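Side-chain contacts in Lem22 (Legionella pneumophila subsp. pneumophila ATCC 43290, PDB 5WD9), which is a bacterial effector of undetermined molecular function, built almost wholly of helix and probably acting by binding other proteins: residues A[12-17]-A[39-44]; A[20-25]-A[29-34]; A[34-39]-A[80-85]. One frame throughout, in Å; residues are numbered along the deposited sequence. Where two conformers were deposited one is given.

Contact 1. Residues A[12-17]-A[39-44]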
# COMPACT_ATOMS: atom_id res chain seq x y z
N LYS A 12 4.69 0.03 5.62
CA LYS A 12 3.84 1.17 5.93
C LYS A 12 4.38 2.43 5.28
O LYS A 12 3.66 3.17 4.60
CB LYS A 12 3.74 1.33 7.45
CG LYS A 12 2.73 2.35 7.93
CD LYS A 12 3.30 3.75 8.03
CE LYS A 12 2.32 4.68 8.73
NZ LYS A 12 2.77 6.09 8.72
N GLU A 13 5.67 2.67 5.48
CA GLU A 13 6.24 3.91 4.97
C GLU A 13 6.39 3.88 3.46
O GLU A 13 6.24 4.92 2.82
CB GLU A 13 7.53 4.22 5.70
CG GLU A 13 7.27 4.44 7.17
CD GLU A 13 8.47 4.94 7.91
OE1 GLU A 13 9.47 5.31 7.27
OE2 GLU A 13 8.39 4.97 9.16
N TYR A 14 6.65 2.70 2.89
CA TYR A 14 6.70 2.56 1.43
C TYR A 14 5.35 2.93 0.82
O TYR A 14 5.28 3.71 -0.13
CB TYR A 14 7.08 1.12 1.09
CG TYR A 14 7.16 0.84 -0.39
CD1 TYR A 14 8.37 0.88 -1.05
CD2 TYR A 14 6.03 0.51 -1.13
CE1 TYR A 14 8.46 0.61 -2.40
CE2 TYR A 14 6.11 0.25 -2.48
CZ TYR A 14 7.32 0.30 -3.10
OH TYR A 14 7.40 0.04 -4.46
N MET A 15 4.27 2.38 1.37
CA MET A 15 2.95 2.66 0.83
C MET A 15 2.59 4.13 0.98
O MET A 15 2.05 4.74 0.06
CB MET A 15 1.90 1.80 1.53
CG MET A 15 2.00 0.32 1.19
SD MET A 15 0.74 -0.66 2.04
CE MET A 15 -0.69 -0.31 1.00
N GLU A 16 2.88 4.71 2.15
CA GLU A 16 2.58 6.12 2.36
C GLU A 16 3.34 6.98 1.35
O GLU A 16 2.77 7.91 0.77
CB GLU A 16 2.92 6.52 3.79
CG GLU A 16 2.49 7.93 4.15
CD GLU A 16 2.42 8.15 5.65
OE1 GLU A 16 2.12 7.18 6.38
OE2 GLU A 16 2.68 9.29 6.08
N ASP A 17 4.61 6.66 1.12
CA ASP A 17 5.43 7.40 0.17
C ASP A 17 4.88 7.29 -1.24
O ASP A 17 4.78 8.28 -1.96
CB ASP A 17 6.86 6.85 0.23
CG ASP A 17 7.78 7.51 -0.75
OD1 ASP A 17 8.26 8.61 -0.44
OD2 ASP A 17 8.03 6.93 -1.83
N HIS A 39 0.51 -1.29 -4.31
CA HIS A 39 -0.27 -2.52 -4.36
C HIS A 39 0.64 -3.75 -4.33
O HIS A 39 0.40 -4.70 -3.58
CB HIS A 39 -1.12 -2.51 -5.63
CG HIS A 39 -2.09 -3.65 -5.70
ND1 HIS A 39 -1.72 -4.93 -6.03
CD2 HIS A 39 -3.42 -3.69 -5.44
CE1 HIS A 39 -2.78 -5.72 -5.99
NE2 HIS A 39 -3.82 -4.99 -5.64
N THR A 40 1.65 -3.75 -5.20
CA THR A 40 2.56 -4.89 -5.29
C THR A 40 3.23 -5.14 -3.95
O THR A 40 3.30 -6.27 -3.48
CB THR A 40 3.62 -4.61 -6.35
OG1 THR A 40 2.97 -4.42 -7.61
CG2 THR A 40 4.61 -5.77 -6.44
N GLU A 41 3.76 -4.08 -3.34
CA GLU A 41 4.50 -4.27 -2.11
C GLU A 41 3.60 -4.78 -1.01
O GLU A 41 3.98 -5.68 -0.25
CB GLU A 41 5.16 -2.96 -1.71
CG GLU A 41 6.36 -3.13 -0.80
CD GLU A 41 7.54 -3.85 -1.45
OE1 GLU A 41 7.53 -4.05 -2.68
OE2 GLU A 41 8.45 -4.24 -0.72
N HIS A 42 2.38 -4.25 -0.92
CA HIS A 42 1.42 -4.74 0.05
C HIS A 42 1.10 -6.22 -0.18
O HIS A 42 1.08 -7.02 0.77
CB HIS A 42 0.17 -3.87 0.01
CG HIS A 42 -0.90 -4.29 0.97
ND1 HIS A 42 -1.85 -5.24 0.65
CD2 HIS A 42 -1.16 -3.91 2.24
CE1 HIS A 42 -2.66 -5.40 1.69
NE2 HIS A 42 -2.26 -4.60 2.66
N PHE A 43 0.87 -6.61 -1.43
CA PHE A 43 0.52 -7.99 -1.70
C PHE A 43 1.65 -8.92 -1.31
O PHE A 43 1.44 -9.95 -0.65
CB PHE A 43 0.15 -8.18 -3.17
CG PHE A 43 -0.10 -9.61 -3.51
CD1 PHE A 43 -1.28 -10.22 -3.13
CD2 PHE A 43 0.86 -10.37 -4.15
CE1 PHE A 43 -1.51 -11.55 -3.43
CE2 PHE A 43 0.63 -11.71 -4.44
CZ PHE A 43 -0.56 -12.29 -4.08
N VAL A 44 2.87 -8.59 -1.72
CA VAL A 44 4.01 -9.46 -1.42
C VAL A 44 4.24 -9.54 0.08
O VAL A 44 4.35 -10.63 0.66
CB VAL A 44 5.26 -8.95 -2.17
CG1 VAL A 44 6.50 -9.71 -1.71
CG2 VAL A 44 5.07 -9.07 -3.69
O HOH W 1 6.84 -2.74 -4.98

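Contact 2. Residues A[20-25]-A[29-34]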
# COMPACT_ATOMS: atom_id res chain seq x y z
N ALA A 20 1.57 9.18 -1.63
CA ALA A 20 1.82 10.61 -1.70
C ALA A 20 2.33 11.01 -3.08
O ALA A 20 1.88 12.01 -3.65
CB ALA A 20 2.80 11.02 -0.60
N LYS A 21 3.24 10.22 -3.65
CA LYS A 21 3.76 10.55 -4.97
C LYS A 21 2.69 10.40 -6.04
O LYS A 21 2.67 11.17 -7.01
CB LYS A 21 4.97 9.67 -5.28
CG LYS A 21 6.19 10.08 -4.46
CD LYS A 21 7.29 9.05 -4.48
CE LYS A 21 8.50 9.58 -3.73
NZ LYS A 21 9.45 8.47 -3.50
N ALA A 22 1.81 9.41 -5.89
CA ALA A 22 0.67 9.30 -6.80
C ALA A 22 -0.17 10.56 -6.79
O ALA A 22 -0.51 11.10 -7.85
CB ALA A 22 -0.18 8.11 -6.39
N LYS A 23 -0.51 11.06 -5.60
CA LYS A 23 -1.32 12.27 -5.51
C LYS A 23 -0.65 13.49 -6.11
O LYS A 23 -1.34 14.44 -6.50
CB LYS A 23 -1.71 12.53 -4.06
CG LYS A 23 -2.60 11.46 -3.47
CD LYS A 23 -2.77 11.73 -2.00
CE LYS A 23 -3.69 10.73 -1.38
NZ LYS A 23 -3.74 10.93 0.09
N GLU A 24 0.68 13.51 -6.20
CA GLU A 24 1.39 14.65 -6.77
C GLU A 24 1.76 14.46 -8.24
O GLU A 24 2.33 15.37 -8.85
CB GLU A 24 2.63 14.97 -5.94
CG GLU A 24 2.29 15.34 -4.51
CD GLU A 24 3.52 15.39 -3.63
OE1 GLU A 24 3.37 15.58 -2.40
OE2 GLU A 24 4.63 15.25 -4.17
N SER A 25 1.44 13.31 -8.83
CA SER A 25 1.80 13.04 -10.21
C SER A 25 0.91 13.82 -11.17
O SER A 25 -0.24 14.13 -10.87
CB SER A 25 1.68 11.55 -10.52
OG SER A 25 2.78 10.83 -9.99
N THR A 29 -0.76 7.90 -16.05
CA THR A 29 0.21 6.82 -16.14
C THR A 29 1.17 6.84 -14.96
O THR A 29 1.46 5.79 -14.36
CB THR A 29 0.98 6.93 -17.47
OG1 THR A 29 0.08 6.67 -18.56
CG2 THR A 29 2.14 5.95 -17.52
N ALA A 30 1.66 8.02 -14.59
CA ALA A 30 2.60 8.11 -13.49
C ALA A 30 1.91 7.82 -12.17
O ALA A 30 2.47 7.15 -11.29
CB ALA A 30 3.24 9.49 -13.47
N GLN A 31 0.68 8.32 -12.01
CA GLN A 31 -0.08 8.03 -10.81
C GLN A 31 -0.29 6.54 -10.66
O GLN A 31 -0.10 5.98 -9.58
CB GLN A 31 -1.43 8.74 -10.90
CG GLN A 31 -2.27 8.56 -9.67
CD GLN A 31 -3.64 9.20 -9.79
OE1 GLN A 31 -3.96 9.82 -10.80
NE2 GLN A 31 -4.45 9.05 -8.74
N LEU A 32 -0.66 5.88 -11.76
CA LEU A 32 -0.91 4.45 -11.71
C LEU A 32 0.33 3.67 -11.31
O LEU A 32 0.24 2.72 -10.54
CB LEU A 32 -1.45 3.94 -13.04
CG LEU A 32 -1.87 2.46 -12.99
CD1 LEU A 32 -2.94 2.20 -11.93
CD2 LEU A 32 -2.33 1.98 -14.37
N LYS A 33 1.50 4.08 -11.81
CA LYS A 33 2.71 3.34 -11.47
C LYS A 33 2.98 3.40 -9.97
O LYS A 33 3.31 2.38 -9.37
CB LYS A 33 3.90 3.89 -12.26
CG LYS A 33 5.17 3.09 -12.02
CD LYS A 33 5.20 1.83 -12.89
CE LYS A 33 5.46 0.57 -12.06
NZ LYS A 33 4.36 0.27 -11.09
N PHE A 34 2.81 4.57 -9.35
CA PHE A 34 3.04 4.67 -7.91
C PHE A 34 2.01 3.85 -7.14
O PHE A 34 2.35 3.16 -6.16
CB PHE A 34 2.98 6.13 -7.47
CG PHE A 34 4.16 6.94 -7.91
CD1 PHE A 34 5.45 6.59 -7.52
CD2 PHE A 34 3.99 8.06 -8.71
CE1 PHE A 34 6.54 7.33 -7.92
CE2 PHE A 34 5.08 8.81 -9.11
CZ PHE A 34 6.35 8.45 -8.71

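Contact 3. Residues A[34-39]-A[80-85]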
# COMPACT_ATOMS: atom_id res chain seq x y z
N PHE A 34 2.81 4.57 -9.35
CA PHE A 34 3.04 4.67 -7.91
C PHE A 34 2.01 3.85 -7.14
O PHE A 34 2.35 3.16 -6.16
CB PHE A 34 2.98 6.13 -7.47
CG PHE A 34 4.16 6.94 -7.91
CD1 PHE A 34 5.45 6.59 -7.52
CD2 PHE A 34 3.99 8.06 -8.71
CE1 PHE A 34 6.54 7.33 -7.92
CE2 PHE A 34 5.08 8.81 -9.11
CZ PHE A 34 6.35 8.45 -8.71
N LEU A 35 0.74 3.92 -7.55
CA LEU A 35 -0.30 3.16 -6.86
C LEU A 35 -0.09 1.66 -7.02
O LEU A 35 -0.28 0.90 -6.07
CB LEU A 35 -1.67 3.59 -7.37
CG LEU A 35 -2.03 5.04 -7.01
CD1 LEU A 35 -3.30 5.45 -7.74
CD2 LEU A 35 -2.20 5.20 -5.51
N GLU A 36 0.32 1.23 -8.22
CA GLU A 36 0.58 -0.19 -8.41
C GLU A 36 1.79 -0.64 -7.62
O GLU A 36 1.82 -1.78 -7.15
CB GLU A 36 0.73 -0.51 -9.90
CG GLU A 36 -0.61 -0.56 -10.65
CD GLU A 36 -1.59 -1.64 -10.17
OE1 GLU A 36 -1.25 -2.47 -9.29
OE2 GLU A 36 -2.74 -1.65 -10.66
N ASN A 37 2.79 0.23 -7.44
CA ASN A 37 3.91 -0.12 -6.57
C ASN A 37 3.43 -0.36 -5.15
O ASN A 37 3.83 -1.35 -4.52
CB ASN A 37 4.95 1.00 -6.56
CG ASN A 37 5.77 1.06 -7.81
OD1 ASN A 37 5.82 0.12 -8.61
ND2 ASN A 37 6.43 2.19 -7.99
N ALA A 38 2.59 0.53 -4.63
CA ALA A 38 2.02 0.32 -3.30
C ALA A 38 1.26 -0.99 -3.25
O ALA A 38 1.36 -1.75 -2.28
CB ALA A 38 1.09 1.47 -2.93
N HIS A 39 0.51 -1.29 -4.31
CA HIS A 39 -0.27 -2.52 -4.36
C HIS A 39 0.64 -3.75 -4.33
O HIS A 39 0.40 -4.70 -3.58
CB HIS A 39 -1.12 -2.51 -5.63
CG HIS A 39 -2.09 -3.65 -5.70
ND1 HIS A 39 -1.72 -4.93 -6.03
CD2 HIS A 39 -3.42 -3.69 -5.44
CE1 HIS A 39 -2.78 -5.72 -5.99
NE2 HIS A 39 -3.82 -4.99 -5.64
N LYS A 80 -9.99 4.69 -9.14
CA LYS A 80 -10.30 5.93 -9.84
C LYS A 80 -9.31 6.19 -10.97
O LYS A 80 -9.69 6.58 -12.08
CB LYS A 80 -10.29 7.10 -8.85
CG LYS A 80 -11.34 7.00 -7.76
CD LYS A 80 -12.70 7.42 -8.27
CE LYS A 80 -13.81 6.71 -7.52
NZ LYS A 80 -15.13 6.96 -8.17
N CYS A 81 -8.02 5.97 -10.71
CA CYS A 81 -7.01 6.16 -11.73
C CYS A 81 -7.24 5.25 -12.93
O CYS A 81 -7.26 5.71 -14.08
CB CYS A 81 -5.65 5.89 -11.11
SG CYS A 81 -4.29 6.24 -12.21
N ARG A 82 -7.43 3.95 -12.69
CA ARG A 82 -7.64 3.02 -13.79
C ARG A 82 -8.92 3.33 -14.55
O ARG A 82 -8.97 3.20 -15.78
CB ARG A 82 -7.67 1.59 -13.25
CG ARG A 82 -6.32 1.01 -12.89
CD ARG A 82 -6.39 -0.50 -12.79
NE ARG A 82 -5.08 -1.11 -12.60
CZ ARG A 82 -4.22 -1.37 -13.58
NH1 ARG A 82 -4.52 -1.08 -14.84
NH2 ARG A 82 -3.04 -1.92 -13.31
N ASP A 83 -9.97 3.74 -13.84
CA ASP A 83 -11.22 4.12 -14.50
C ASP A 83 -10.99 5.28 -15.45
O ASP A 83 -11.50 5.28 -16.58
CB ASP A 83 -12.26 4.56 -13.47
CG ASP A 83 -12.91 3.42 -12.74
OD1 ASP A 83 -12.73 2.25 -13.13
OD2 ASP A 83 -13.60 3.71 -11.75
N GLN A 84 -10.22 6.28 -15.01
CA GLN A 84 -9.94 7.44 -15.84
C GLN A 84 -9.08 7.07 -17.04
O GLN A 84 -9.30 7.56 -18.14
CB GLN A 84 -9.24 8.50 -15.00
CG GLN A 84 -10.14 9.24 -14.04
CD GLN A 84 -9.53 10.56 -13.62
OE1 GLN A 84 -8.56 10.59 -12.86
NE2 GLN A 84 -10.10 11.66 -14.11
N ILE A 85 -8.11 6.18 -16.84
CA ILE A 85 -7.29 5.72 -17.96
C ILE A 85 -8.16 5.02 -18.99
O ILE A 85 -8.05 5.28 -20.20
CB ILE A 85 -6.16 4.81 -17.44
CG1 ILE A 85 -5.14 5.64 -16.68
CG2 ILE A 85 -5.49 4.07 -18.60
CD1 ILE A 85 -4.07 4.82 -15.98

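Contact 1. Residues A[12-17]-A[39-44]
Met-15 and His-42 form the buried, inner side of the contact between 12-17 and 39-44. The thioether lies at the edge of the imidazole: Met-15 SD is 4.8 Å from the His-42 ring centroid and 74° off the ring normal, a sulfur-aromatic contact made near the ring plane. The terminal methyl closes on the same side chain, with Met-15 CE 3.8 Å from His-42 CB. A bend at chi3 brings this methyl back against the histidine. Met-15 is buried, and on helix 58-87 Tyr-71 stacks on the His-42 ring while Ile-67 touches the His-42 side chain. The pair thus sits where all three helices of this small helical bundle meet, near the centre of the chain, with helices 4-24 and 28-52 supplying the two segments. Towards the solvent side the contact becomes part apolar, part polar. Glu-41 lays its aliphatic part over one face of the Tyr-14 ring, offset toward the rim, with CG 3.9 Å from the ring centroid in a CH-pi contact and Glu-41 CB 3.4 Å from Tyr-14 CE2. The bend of Glu-41 at chi2 (65°) carries the carboxylate carbon in over the same face, a little farther out than CG, the two planes standing 36° apart. The polar ends are joined through solvent: one water lies 2.9 Å from Tyr-14 OH and donates a hydrogen bond to Glu-41 OE1 at 2.7 Å.

Contact 2. Residues A[20-25]-A[29-34]
Lys-21 and Phe-34 cross at about a right angle, the lysine chain passing over one face of the phenyl ring. Its CB lies 3.6 Å from the Phe-34 centroid and only 2° off the ring normal, a CH-pi contact over the centre of the ring. Farther out, Lys-21 CD passes 3.9 Å from Phe-34 CE1, and the extended chain then carries NZ away to a salt bridge with Asp-17, one turn back on its own helix. Ser-25 meets the same ring at its edge: OG lies in the ring plane, 3.2 Å from Phe-34 CE2. With chi1 at -77°, the serine hydroxyl is placed beside its own backbone N, where Ser-25 OG donates to Lys-21 O at 3.0 Å, from above the carbonyl plane. The methyl of Ala-22 packs at the interface, its CB 3.9 Å from Phe-34 CB. Gln-31 stretches out alongside, and its CG packs 3.6 Å from Ala-22 O, while Ala-30 CB rests against Ser-25. These residues form the foot of a helical hairpin made by helices 4-24 and 28-52: on the two sides of the connecting turn the axes of 20-24 and 29-34 run antiparallel (173°) and approach to 8.0 Å. Since Ser-25 OG gives its proton to Lys-21 O, its oxygen is turned to the C-H rim of Phe-34, which is consistent with a weak electrostatic attraction there; otherwise the two helices are joined here by van der Waals and CH-pi packing.

Contact 3. Residues A[34-39]-A[80-85]
The second interhelical seam of the three-helix bundle, between helices 28-52 and 58-87, has a salt bridge and an apolar touch side by side. Glu-36 and Arg-82 carry the charged part. A single carboxylate oxygen, Glu-36 OE2, receives both bonds: Arg-82 NH2 donates at 2.7 Å with an N-H...O angle of 149°, and Arg-82 NE adds a weak second bond at 3.1 Å, bent to 133°. The oxygen lies at the edge of the guanidinium, in its plane, facing the side that carries NE and NH2. The carboxylate does not lie flat against it; the two planes are 59° apart, and NH2 reaches OE2 from above the carboxylate plane. The bridge is therefore a fork onto one oxygen rather than the paired two-oxygen form. Glu-36 is bent at chi2, which turns the carboxylate outward, toward helix 58-87, and both side chains reach into the gap, Arg-82 by a chain extended from CG to NE. Between the helices this bridge lies on the more exposed flank, Arg-82 being largely in solvent, and Lys-78 also touches Glu-36; two basic neighbours would be expected to stabilise the ionised form of the carboxylate. Deeper in the bundle the contact is apolar. Leu-35 points one methyl at helix 58-87, with CD1 4.1 Å from Cys-81 CB, and both residues are buried. Leu-77 of helix 58-87 and Ala-22 of helix 4-24 also touch Leu-35, placing its side chain where the three helices converge. Cys-81 and the aliphatic part of Arg-82 in turn pack on Leu-32, one turn before Glu-36.

Contacts 1 and 2 both join helices 4-24 and 28-52, their centres about 13 Å apart, contact 1 near the centre of the chain and contact 2 beside the turn that links the two helices. Contact 3 instead ties helix 28-52 to helix 58-87, so the middle helix takes part in all three. Contact 2 is a surface contact, and the other two are partly buried. Contacts 1 and 3 place sulfur-aromatic and apolar touches inside, and a water bridge and a salt bridge, respectively, on the outer flank; contact 2 is mostly CH-pi and van der Waals packing. Ala-22 of contact 2 packs on Leu-35 of contact 3, and Tyr-14 of contact 1 touches Asn-37.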